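Local coordinates for hypothetical protein PA2218 (Pseudomonas aeruginosa, PDB 2HDW) that is of unknown detailed function but has an alpha/beta hydrolase fold and probably acts as a hydrolase, at residues R69-A74 with V126-D131; E153-A158 with I173-I178; I162-L165 with N169-R172. One frame throughout, in Å; residues are numbered along the deposited sequence.

Interaction 1: R69-A74 with V126-D131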
loop_
_atom_site.group_PDB
_atom_site.type_symbol
_atom_site.label_atom_id
_atom_site.label_comp_id
_atom_site.label_asym_id
_atom_site.label_seq_id
_atom_site.Cartn_x
_atom_site.Cartn_y
_atom_site.Cartn_z
ATOM N N ARG A 69 -14.767 -12.840 -2.837
ATOM C CA ARG A 69 -15.420 -12.306 -4.028
ATOM C C ARG A 69 -14.805 -10.941 -4.350
ATOM O O ARG A 69 -14.273 -10.263 -3.462
ATOM C CB ARG A 69 -16.939 -12.195 -3.825
ATOM C CG ARG A 69 -17.419 -11.076 -2.906
ATOM C CD ARG A 69 -18.939 -10.954 -3.014
ATOM N NE ARG A 69 -19.449 -9.641 -2.619
ATOM C CZ ARG A 69 -19.721 -9.282 -1.369
ATOM N NH1 ARG A 69 -19.537 -10.142 -0.373
ATOM N NH2 ARG A 69 -20.180 -8.061 -1.115
ATOM N N LYS A 70 -14.857 -10.545 -5.618
ATOM C CA LYS A 70 -14.280 -9.268 -6.035
ATOM C C LYS A 70 -15.335 -8.169 -6.029
ATOM O O LYS A 70 -16.500 -8.409 -6.332
ATOM C CB LYS A 70 -13.667 -9.402 -7.434
ATOM C CG LYS A 70 -12.951 -10.737 -7.659
ATOM C CD LYS A 70 -11.452 -10.603 -7.925
ATOM C CE LYS A 70 -11.162 -10.022 -9.290
ATOM N NZ LYS A 70 -9.767 -10.333 -9.740
ATOM N N VAL A 71 -14.926 -6.960 -5.664
ATOM C CA VAL A 71 -15.853 -5.839 -5.626
ATOM C C VAL A 71 -15.220 -4.602 -6.242
ATOM O O VAL A 71 -14.022 -4.584 -6.531
ATOM C CB VAL A 71 -16.276 -5.498 -4.182
ATOM C CG1 VAL A 71 -16.946 -6.702 -3.539
ATOM C CG2 VAL A 71 -15.055 -5.059 -3.364
ATOM N N THR A 72 -16.042 -3.578 -6.452
ATOM C CA THR A 72 -15.577 -2.316 -7.003
ATOM C C THR A 72 -16.263 -1.177 -6.249
ATOM O O THR A 72 -17.309 -1.371 -5.618
ATOM C CB THR A 72 -15.912 -2.189 -8.508
ATOM O OG1 THR A 72 -17.334 -2.117 -8.682
ATOM C CG2 THR A 72 -15.370 -3.376 -9.273
ATOM N N PHE A 73 -15.664 0.004 -6.309
ATOM C CA PHE A 73 -16.201 1.184 -5.642
ATOM C C PHE A 73 -15.427 2.399 -6.140
ATOM O O PHE A 73 -14.259 2.282 -6.531
ATOM C CB PHE A 73 -16.069 1.032 -4.123
ATOM C CG PHE A 73 -14.689 0.649 -3.671
ATOM C CD1 PHE A 73 -13.678 1.603 -3.584
ATOM C CD2 PHE A 73 -14.392 -0.672 -3.351
ATOM C CE1 PHE A 73 -12.390 1.248 -3.185
ATOM C CE2 PHE A 73 -13.106 -1.041 -2.950
ATOM C CZ PHE A 73 -12.103 -0.080 -2.867
ATOM N N ALA A 74 -16.065 3.565 -6.130
ATOM C CA ALA A 74 -15.397 4.766 -6.624
ATOM C C ALA A 74 -14.817 5.643 -5.518
ATOM O O ALA A 74 -15.220 5.540 -4.357
ATOM C CB ALA A 74 -16.371 5.578 -7.476
ATOM N N VAL A 126 -13.237 -8.825 8.678
ATOM C CA VAL A 126 -13.740 -8.730 7.314
ATOM C C VAL A 126 -12.627 -7.893 6.690
ATOM O O VAL A 126 -12.274 -6.856 7.241
ATOM C CB VAL A 126 -15.060 -7.946 7.236
ATOM C CG1 VAL A 126 -15.349 -7.570 5.794
ATOM C CG2 VAL A 126 -16.199 -8.779 7.806
ATOM N N THR A 127 -12.069 -8.327 5.564
ATOM C CA THR A 127 -10.968 -7.578 4.966
ATOM C C THR A 127 -11.109 -7.257 3.489
ATOM O O THR A 127 -11.883 -7.884 2.763
ATOM C CB THR A 127 -9.635 -8.312 5.169
ATOM O OG1 THR A 127 -9.671 -9.562 4.472
ATOM C CG2 THR A 127 -9.393 -8.569 6.652
ATOM N N LEU A 128 -10.322 -6.282 3.052
ATOM C CA LEU A 128 -10.358 -5.832 1.674
ATOM C C LEU A 128 -8.968 -5.400 1.191
ATOM O O LEU A 128 -8.303 -4.590 1.839
ATOM C CB LEU A 128 -11.341 -4.661 1.579
ATOM C CG LEU A 128 -11.725 -4.029 0.244
ATOM C CD1 LEU A 128 -12.438 -5.052 -0.635
ATOM C CD2 LEU A 128 -12.634 -2.834 0.507
ATOM N N ALA A 129 -8.532 -5.961 0.065
ATOM C CA ALA A 129 -7.251 -5.614 -0.548
ATOM C C ALA A 129 -7.656 -4.975 -1.876
ATOM O O ALA A 129 -8.382 -5.581 -2.665
ATOM C CB ALA A 129 -6.404 -6.874 -0.786
ATOM N N PHE A 130 -7.195 -3.753 -2.125
ATOM C CA PHE A 130 -7.580 -3.040 -3.335
ATOM C C PHE A 130 -6.435 -2.615 -4.243
ATOM O O PHE A 130 -5.284 -2.510 -3.817
ATOM C CB PHE A 130 -8.367 -1.790 -2.942
ATOM C CG PHE A 130 -7.540 -0.767 -2.210
ATOM C CD1 PHE A 130 -6.755 0.148 -2.915
ATOM C CD2 PHE A 130 -7.515 -0.740 -0.816
ATOM C CE1 PHE A 130 -5.954 1.073 -2.242
ATOM C CE2 PHE A 130 -6.719 0.179 -0.130
ATOM C CZ PHE A 130 -5.936 1.089 -0.846
ATOM N N ASP A 131 -6.772 -2.374 -5.506
ATOM C CA ASP A 131 -5.801 -1.894 -6.472
ATOM C C ASP A 131 -5.925 -0.373 -6.510
ATOM O O ASP A 131 -7.013 0.170 -6.729
ATOM C CB ASP A 131 -6.075 -2.461 -7.869
ATOM C CG ASP A 131 -5.654 -3.910 -8.004
ATOM O OD1 ASP A 131 -4.714 -4.322 -7.286
ATOM O OD2 ASP A 131 -6.244 -4.630 -8.840
#
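The strand that carries Val71 and Phe73 passes the strand of Leu128 and Phe130 at 9.0 Å between the axes of the two short segments, with their N-to-C directions 67° apart. That spacing is too wide for backbone pairing, and no hydrogen bond joins 69-74 to 126-131; apolar side chains alone meet across it, burying 138 Å² in all. Leu128 is shared between two partners, one for each methyl. Its CD1 lies 3.8 Å from Val71 CG2, the two side chains meeting at a slant, while its CD2 lies 3.9 Å from Phe73 CE2. Because CG of Leu128 stands anti to the backbone N (chi1 -174°), the isobutyl group reaches across the gap and forks between the valine and the ring. The fork and the ring come from opposite directions. The spacing and angle follow from the twisted mixed sheet of the alpha/beta hydrolase fold: strand 80-88 lies between these two strands and runs antiparallel to both, pairing through its backbone with Val71 at Ala83 and with Phe73 at Leu81. Leu128 also touches Ala83 on that middle strand. Further along, Phe73 meets Phe130 by its rim. Atom CZ of Phe73 comes 4.1 Å from Phe130 CB, which sits near the plane of the Phe73 ring, and the two side chains cross at about a right angle. CB of Phe130 heads toward the outer strand, yet its ring leads away and packs edge-to-face with Phe155 and with Trp181. Phe73 in turn is covered by helix 148-164, where its ring meets that of Phe161 with the planes at about 25°. The charged ends nearby belong to other pairs: Lys70 forms a salt bridge with Glu137, and Asp131 forms one with Lys109.

Interaction 2: E153-A158 with I173-I178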
loop_
_atom_site.group_PDB
_atom_site.type_symbol
_atom_site.label_atom_id
_atom_site.label_comp_id
_atom_site.label_asym_id
_atom_site.label_seq_id
_atom_site.Cartn_x
_atom_site.Cartn_y
_atom_site.Cartn_z
ATOM N N GLU A 153 -6.537 9.275 -0.913
ATOM C CA GLU A 153 -7.988 9.191 -1.100
ATOM C C GLU A 153 -8.444 7.740 -1.346
ATOM O O GLU A 153 -9.490 7.316 -0.840
ATOM C CB GLU A 153 -8.412 10.092 -2.269
ATOM C CG GLU A 153 -9.805 9.824 -2.845
ATOM C CD GLU A 153 -10.918 9.868 -1.805
ATOM O OE1 GLU A 153 -10.817 10.649 -0.835
ATOM O OE2 GLU A 153 -11.913 9.126 -1.970
ATOM N N ASP A 154 -7.658 6.977 -2.102
ATOM C CA ASP A 154 -8.006 5.580 -2.391
ATOM C C ASP A 154 -8.279 4.794 -1.112
ATOM O O ASP A 154 -9.201 3.983 -1.047
ATOM C CB ASP A 154 -6.882 4.871 -3.155
ATOM C CG ASP A 154 -6.755 5.330 -4.596
ATOM O OD1 ASP A 154 -7.765 5.761 -5.192
ATOM O OD2 ASP A 154 -5.638 5.231 -5.148
ATOM N N PHE A 155 -7.468 5.030 -0.090
ATOM C CA PHE A 155 -7.635 4.333 1.176
ATOM C C PHE A 155 -8.992 4.636 1.807
ATOM O O PHE A 155 -9.668 3.739 2.298
ATOM C CB PHE A 155 -6.510 4.725 2.137
ATOM C CG PHE A 155 -5.645 3.574 2.557
ATOM C CD1 PHE A 155 -4.258 3.698 2.565
ATOM C CD2 PHE A 155 -6.217 2.372 2.973
ATOM C CE1 PHE A 155 -3.447 2.642 2.982
ATOM C CE2 PHE A 155 -5.417 1.305 3.395
ATOM C CZ PHE A 155 -4.025 1.442 3.399
ATOM N N SER A 156 -9.392 5.902 1.792
ATOM C CA SER A 156 -10.671 6.282 2.371
ATOM C C SER A 156 -11.839 5.860 1.481
ATOM O O SER A 156 -12.964 5.697 1.956
ATOM C CB SER A 156 -10.699 7.785 2.642
ATOM O OG SER A 156 -9.881 8.085 3.765
ATOM N N ALA A 157 -11.573 5.683 0.190
ATOM C CA ALA A 157 -12.608 5.234 -0.731
ATOM C C ALA A 157 -12.884 3.770 -0.398
ATOM O O ALA A 157 -14.022 3.302 -0.500
ATOM C CB ALA A 157 -12.133 5.365 -2.172
ATOM N N ALA A 158 -11.833 3.058 0.007
ATOM C CA ALA A 158 -11.952 1.650 0.375
ATOM C C ALA A 158 -12.714 1.541 1.693
ATOM O O ALA A 158 -13.538 0.641 1.873
ATOM C CB ALA A 158 -10.567 1.014 0.503
ATOM N N ILE A 173 -13.488 -0.060 12.231
ATOM C CA ILE A 173 -12.626 -0.149 11.050
ATOM C C ILE A 173 -11.187 0.274 11.318
ATOM O O ILE A 173 -10.930 1.294 11.961
ATOM C CB ILE A 173 -13.154 0.743 9.892
ATOM C CG1 ILE A 173 -14.620 0.417 9.591
ATOM C CG2 ILE A 173 -12.289 0.550 8.639
ATOM C CD1 ILE A 173 -14.857 -0.994 9.161
ATOM N N GLY A 174 -10.255 -0.524 10.810
ATOM C CA GLY A 174 -8.844 -0.227 10.944
ATOM C C GLY A 174 -8.212 -0.358 9.572
ATOM O O GLY A 174 -8.870 -0.792 8.618
ATOM N N VAL A 175 -6.948 0.032 9.450
ATOM C CA VAL A 175 -6.257 -0.093 8.176
ATOM C C VAL A 175 -4.822 -0.557 8.356
ATOM O O VAL A 175 -4.210 -0.324 9.400
ATOM C CB VAL A 175 -6.213 1.238 7.389
ATOM C CG1 VAL A 175 -7.613 1.655 6.971
ATOM C CG2 VAL A 175 -5.548 2.315 8.223
ATOM N N ILE A 176 -4.300 -1.240 7.341
ATOM C CA ILE A 176 -2.912 -1.687 7.363
ATOM C C ILE A 176 -2.237 -1.150 6.097
ATOM O O ILE A 176 -2.721 -1.378 4.985
ATOM C CB ILE A 176 -2.782 -3.232 7.373
ATOM C CG1 ILE A 176 -3.357 -3.813 8.667
ATOM C CG2 ILE A 176 -1.302 -3.623 7.269
ATOM C CD1 ILE A 176 -3.441 -5.337 8.669
ATOM N N GLY A 177 -1.134 -0.429 6.276
ATOM C CA GLY A 177 -0.404 0.117 5.144
ATOM C C GLY A 177 0.929 -0.594 5.015
ATOM O O GLY A 177 1.753 -0.547 5.929
ATOM N N ILE A 178 1.142 -1.250 3.879
ATOM C CA ILE A 178 2.367 -1.996 3.627
ATOM C C ILE A 178 3.322 -1.239 2.703
ATOM O O ILE A 178 2.900 -0.632 1.719
ATOM C CB ILE A 178 2.068 -3.361 2.946
ATOM C CG1 ILE A 178 0.967 -4.108 3.700
ATOM C CG2 ILE A 178 3.340 -4.200 2.895
ATOM C CD1 ILE A 178 0.410 -5.305 2.943
#
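Phe155 reaches from its helix to the strand and touches three successive residues there, Val175, Ile176 and Gly177. Its leading atom is CZ, which stands 3.5 Å from Ile176 O; this oxygen lies in the plane of the ring, at its edge. The same atom is 4.2 Å from Gly177 CA, also near the ring plane. Atom CE2 lies 4.1 Å from Val175 CB, an oblique approach. Chi1 of Phe155, -118°, falls about halfway between two staggered positions, and with this torsion the ring reaches the strand edge-on at CZ. Around this first shell the backbones are well separated: the CA atoms of Phe155 and Val175 are 8.4 Å apart, the segment axes 10.5 Å, and helix and strand run roughly antiparallel, at 143°. This is the helix-over-strand layer of a beta-alpha-beta unit, in which helix 148-164 links strand 126-130 to strand 173-178. The ring is further enclosed by Phe130, edge-to-face, by Trp181, and by Ala185 and Ala188 of helix 180-191, while Val100 of the neighbouring strand touches it too. Strand 173-178 runs straight into helix 180-191, the strand-turn-helix position at which alpha/beta hydrolases usually carry the nucleophile elbow. CB of Ile176 leaves its backbone away from the helix, and the side chain touches Ile359 and Phe363 of helix 356-366 on the other side of the sheet. No hydrogen bond links the two segments. With the carbonyl oxygen in the ring plane, the weakly positive C-H rim, and not the electron-rich face, meets the negative end of the C=O dipole, which probably adds a small electrostatic attraction to an otherwise apolar contact.

Interaction 3: I162-L165 with N169-R172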
loop_
_atom_site.group_PDB
_atom_site.type_symbol
_atom_site.label_atom_id
_atom_site.label_comp_id
_atom_site.label_asym_id
_atom_site.label_seq_id
_atom_site.Cartn_x
_atom_site.Cartn_y
_atom_site.Cartn_z
ATOM N N ILE A 162 -16.123 -0.810 2.463
ATOM C CA ILE A 162 -16.141 -1.816 3.514
ATOM C C ILE A 162 -17.139 -1.438 4.613
ATOM O O ILE A 162 -17.772 -2.308 5.207
ATOM C CB ILE A 162 -14.708 -2.017 4.092
ATOM C CG1 ILE A 162 -14.590 -3.399 4.737
ATOM C CG2 ILE A 162 -14.382 -0.930 5.111
ATOM C CD1 ILE A 162 -13.159 -3.888 4.849
ATOM N N SER A 163 -17.300 -0.137 4.842
ATOM C CA SER A 163 -18.208 0.399 5.862
ATOM C C SER A 163 -19.682 0.103 5.662
ATOM O O SER A 163 -20.418 -0.069 6.633
ATOM C CB SER A 163 -18.063 1.923 5.964
ATOM O OG SER A 163 -16.808 2.287 6.492
ATOM N N LEU A 164 -20.122 0.068 4.410
ATOM C CA LEU A 164 -21.526 -0.169 4.115
ATOM C C LEU A 164 -21.928 -1.638 4.024
ATOM O O LEU A 164 -23.108 -1.947 3.850
ATOM C CB LEU A 164 -21.912 0.553 2.820
ATOM C CG LEU A 164 -21.593 2.055 2.783
ATOM C CD1 LEU A 164 -22.268 2.678 1.568
ATOM C CD2 LEU A 164 -22.074 2.737 4.066
ATOM N N LEU A 165 -20.956 -2.539 4.140
ATOM C CA LEU A 165 -21.241 -3.966 4.073
ATOM C C LEU A 165 -22.147 -4.409 5.218
ATOM O O LEU A 165 -21.950 -4.019 6.370
ATOM C CB LEU A 165 -19.945 -4.780 4.114
ATOM C CG LEU A 165 -19.049 -4.696 2.878
ATOM C CD1 LEU A 165 -17.808 -5.527 3.109
ATOM C CD2 LEU A 165 -19.801 -5.196 1.651
ATOM N N ASN A 169 -19.328 -3.657 10.997
ATOM C CA ASN A 169 -19.717 -2.599 11.918
ATOM C C ASN A 169 -18.850 -1.402 11.527
ATOM O O ASN A 169 -17.664 -1.365 11.847
ATOM C CB ASN A 169 -19.413 -3.005 13.363
ATOM C CG ASN A 169 -19.848 -1.952 14.365
ATOM O OD1 ASN A 169 -19.707 -0.756 14.120
ATOM N ND2 ASN A 169 -20.371 -2.393 15.507
ATOM N N ARG A 170 -19.439 -0.431 10.834
ATOM C CA ARG A 170 -18.699 0.748 10.379
ATOM C C ARG A 170 -17.905 1.487 11.464
ATOM O O ARG A 170 -17.014 2.279 11.148
ATOM C CB ARG A 170 -19.649 1.732 9.690
ATOM C CG ARG A 170 -20.613 2.460 10.627
ATOM C CD ARG A 170 -21.632 3.233 9.811
ATOM N NE ARG A 170 -22.318 2.333 8.889
ATOM C CZ ARG A 170 -23.098 2.726 7.885
ATOM N NH1 ARG A 170 -23.305 4.019 7.661
ATOM N NH2 ARG A 170 -23.661 1.817 7.099
ATOM N N GLU A 171 -18.228 1.242 12.729
ATOM C CA GLU A 171 -17.517 1.891 13.828
ATOM C C GLU A 171 -16.286 1.095 14.280
ATOM O O GLU A 171 -15.558 1.524 15.183
ATOM C CB GLU A 171 -18.458 2.096 15.024
ATOM C CG GLU A 171 -19.456 3.249 14.873
ATOM C CD GLU A 171 -18.768 4.599 14.725
ATOM O OE1 GLU A 171 -17.716 4.802 15.367
ATOM O OE2 GLU A 171 -19.284 5.464 13.983
ATOM N N ARG A 172 -16.048 -0.054 13.650
ATOM C CA ARG A 172 -14.912 -0.906 14.013
ATOM C C ARG A 172 -13.999 -1.144 12.810
ATOM O O ARG A 172 -13.758 -2.284 12.420
ATOM C CB ARG A 172 -15.431 -2.246 14.552
ATOM C CG ARG A 172 -16.482 -2.116 15.659
ATOM C CD ARG A 172 -16.997 -3.482 16.117
ATOM N NE ARG A 172 -15.936 -4.287 16.723
ATOM C CZ ARG A 172 -16.029 -5.588 16.993
ATOM N NH1 ARG A 172 -17.142 -6.257 16.717
ATOM N NH2 ARG A 172 -14.998 -6.226 17.531
HETATM O O HOH W 1 -22.793 -1.157 7.294
#
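Arg170 lies back over the end of the helix, touching Ser163 with the root of its side chain and Leu164 with its tip. It starts close in: CB is 3.6 Å from Ser163 O and 4.1 Å from Ser163 CB. CG sits between the backbone N and the carbonyl carbon (chi1 71°), and a bend at chi3 (56°) turns the outer part of the chain along the helix end. NE then passes 3.8 Å from Ser163 O, too far for a hydrogen bond; this carbonyl meets the guanidinium obliquely. CZ and NH1 both lie near one methyl, Leu164 CD2, and NH2 is closest to it, at 3.5 Å; the methyl also approaches the flat group at a slant, so this part of the contact is van der Waals. The polar link is made by a water lying in the guanidinium plane, at its edge, which accepts from Arg170 NH2 at 3.1 Å. That water donates to Ser163 O at 2.7 Å and also to Leu165 O, so three protein atoms grip it and the arginine is tied to the helix end indirectly. Two internal bonds probably steady the type I beta turn, Asn169 to Arg172, that presents Arg170: Arg172 N donates to Asn169 O, and in an Asx turn Asn169 OD1 accepts from Glu171 N at 2.8 Å, the donor lying in the carbonyl plane. Ser163 OG plays no part in this link, being bonded to Val159 O one helical turn back. The contact lies on the short connection from helix 148-164, by way of strand 168-169, to strand 173-178. Ile162 packs on Ala98 and Val100 of strand 96-102, and Asn169 and Arg172 pair through the backbone with Leu96 and Ala98.

Overall arrangement
Interactions 1 and 2 are buried and largely apolar, whereas interaction 3 lies at the partly exposed end of the same helix, with its centre about 20 Å from the centre of the chain. Helix 148-164 connects all three: it supplies a segment to interactions 2 and 3 and covers interaction 1, where Phe73 CE1 reaches Ala158 CA at 3.6 Å and Leu128 CB reaches Ile162 CD1 at 3.8 Å. Interaction 1 joins two strands across an intervening one, interaction 2 sets a helix on a strand, and interaction 3 shapes the turn between that helix and that strand. Chemistry follows place: hydrocarbon and a ring-edge carbonyl contact inside, water and arginine outside.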